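Side-chain contact in manganese-containing pseudocatalase (PDB 2V8T), which probably breaks down hydrogen peroxide as a catalase, using two manganese ions bound in each subunit: residues Asn42-Tyr45 with Gln46-Asn49. Numbering follows the deposited sequence.
Sequences NYMY and QSFN
The carbonyl oxygen M44 O is gripped by two donors from the next turn of helix 36-49, part of the ferritin-like bundle around the dimanganese site: F48 N at 3.0 Å and the hydroxyl S47 OG at 2.7 Å. The first is the regular i to i+4 bond of an alpha helix, repeated by N42 with Q46, Y43 with S47 and Y45 with N49. A chi1 of 77° places S47 OG back toward the preceding turn, where it meets M44 O, three residues earlier, at a C=O...O angle of 124°. S47 OG also bonds R4 of a second subunit, so this buried face of the helix belongs to the subunit interface. M44 O also stands 3.3 Å above one face of the F48 ring, offset toward the rim. F48 is further hemmed in by M44, whose chain bends at chi2 and chi3: M44 CG comes within 3.4 Å of F48 CZ, and M44 SD stands 4.4 Å from the F48 ring centroid, an oblique Met-aromatic contact. Toward Y45, F48 presents its edge to the ring face in a T-shaped pair, centroids 5.4 Å apart and planes at 66°. The amide planes of N42 and Q46 are steeply turned against each other; N42 ND2 bonds the carbonyls of S38 and Y137 and N42 OD1 the F139 N-H, while Q46 OE1 and NE2 bond N151 ND2 and F139 O. Y43 OH bonds E155, a manganese ligand, placing Y43 in the second shell; Y43 CD1 lies 4.2 Å from Q46 OE1, an oblique approach.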
loop_
_atom_site.group_PDB
_atom_site.type_symbol
_atom_site.label_atom_id
_atom_site.label_comp_id
_atom_site.label_asym_id
_atom_site.label_seq_id
_atom_site.Cartn_x
_atom_site.Cartn_y
_atom_site.Cartn_z
ATOM N N ASN A 42 -3.526 -17.208 7.699
ATOM C CA ASN A 42 -2.316 -17.992 7.820
ATOM C C ASN A 42 -2.640 -19.501 7.817
ATOM O O ASN A 42 -2.061 -20.267 7.068
ATOM C CB ASN A 42 -1.545 -17.637 9.124
ATOM C CG ASN A 42 -0.577 -16.499 8.857
ATOM O OD1 ASN A 42 0.518 -16.752 8.402
ATOM N ND2 ASN A 42 -0.990 -15.262 9.102
ATOM N N TYR A 43 -3.550 -19.885 8.725
ATOM C CA TYR A 43 -3.793 -21.341 8.855
ATOM C C TYR A 43 -4.550 -21.855 7.654
ATOM O O TYR A 43 -4.332 -23.009 7.224
ATOM C CB TYR A 43 -4.507 -21.624 10.154
ATOM C CG TYR A 43 -3.855 -21.013 11.358
ATOM C CD1 TYR A 43 -2.491 -20.675 11.437
ATOM C CD2 TYR A 43 -4.634 -20.717 12.477
ATOM C CE1 TYR A 43 -1.975 -20.009 12.520
ATOM C CE2 TYR A 43 -4.126 -20.086 13.598
ATOM C CZ TYR A 43 -2.770 -19.712 13.602
ATOM O OH TYR A 43 -2.220 -19.036 14.650
ATOM N N MET A 44 -5.434 -21.051 7.084
ATOM C CA MET A 44 -6.176 -21.488 5.913
ATOM C C MET A 44 -5.211 -21.782 4.780
ATOM O O MET A 44 -5.239 -22.864 4.173
ATOM C CB MET A 44 -7.194 -20.457 5.512
ATOM C CG MET A 44 -8.189 -20.918 4.584
ATOM S SD MET A 44 -9.245 -22.269 5.161
ATOM C CE MET A 44 -10.058 -21.566 6.157
ATOM N N TYR A 45 -4.350 -20.802 4.419
ATOM C CA TYR A 45 -3.431 -21.028 3.308
ATOM C C TYR A 45 -2.418 -22.106 3.624
ATOM O O TYR A 45 -2.079 -22.907 2.751
ATOM C CB TYR A 45 -2.794 -19.724 2.844
ATOM C CG TYR A 45 -3.733 -18.956 1.952
ATOM C CD1 TYR A 45 -3.689 -19.073 0.574
ATOM C CD2 TYR A 45 -4.739 -18.153 2.454
ATOM C CE1 TYR A 45 -4.587 -18.446 -0.227
ATOM C CE2 TYR A 45 -5.683 -17.504 1.662
ATOM C CZ TYR A 45 -5.566 -17.674 0.288
ATOM O OH TYR A 45 -6.456 -17.016 -0.555
ATOM N N GLN A 46 -1.892 -22.158 4.869
ATOM C CA GLN A 46 -0.999 -23.259 5.189
ATOM C C GLN A 46 -1.696 -24.598 4.967
ATOM O O GLN A 46 -1.103 -25.569 4.492
ATOM C CB GLN A 46 -0.501 -23.171 6.640
ATOM C CG GLN A 46 0.496 -22.034 6.833
ATOM C CD GLN A 46 0.741 -21.784 8.301
ATOM O OE1 GLN A 46 0.382 -22.619 9.127
ATOM N NE2 GLN A 46 1.347 -20.662 8.652
ATOM N N SER A 47 -2.993 -24.691 5.351
ATOM C CA SER A 47 -3.698 -25.937 5.171
ATOM C C SER A 47 -3.855 -26.276 3.692
ATOM O O SER A 47 -3.696 -27.443 3.295
ATOM C CB SER A 47 -5.033 -25.937 5.903
ATOM O OG SER A 47 -6.077 -25.205 5.282
ATOM N N PHE A 48 -4.150 -25.289 2.850
ATOM C CA PHE A 48 -4.239 -25.549 1.409
ATOM C C PHE A 48 -2.897 -26.064 0.885
ATOM O O PHE A 48 -2.823 -27.007 0.084
ATOM C CB PHE A 48 -4.633 -24.283 0.642
ATOM C CG PHE A 48 -5.964 -23.662 1.030
ATOM C CD1 PHE A 48 -6.970 -24.374 1.661
ATOM C CD2 PHE A 48 -6.197 -22.336 0.679
ATOM C CE1 PHE A 48 -8.184 -23.774 1.948
ATOM C CE2 PHE A 48 -7.425 -21.744 0.962
ATOM C CZ PHE A 48 -8.405 -22.454 1.593
ATOM N N ASN A 49 -1.836 -25.370 1.314
ATOM C CA ASN A 49 -0.491 -25.553 0.750
ATOM C C ASN A 49 0.280 -26.706 1.395
ATOM O O ASN A 49 1.421 -26.967 1.015
ATOM C CB ASN A 49 0.278 -24.252 0.951
ATOM C CG ASN A 49 -0.303 -23.081 0.163
ATOM O OD1 ASN A 49 0.110 -21.876 0.519
ATOM N ND2 ASN A 49 -1.071 -23.279 -0.792
#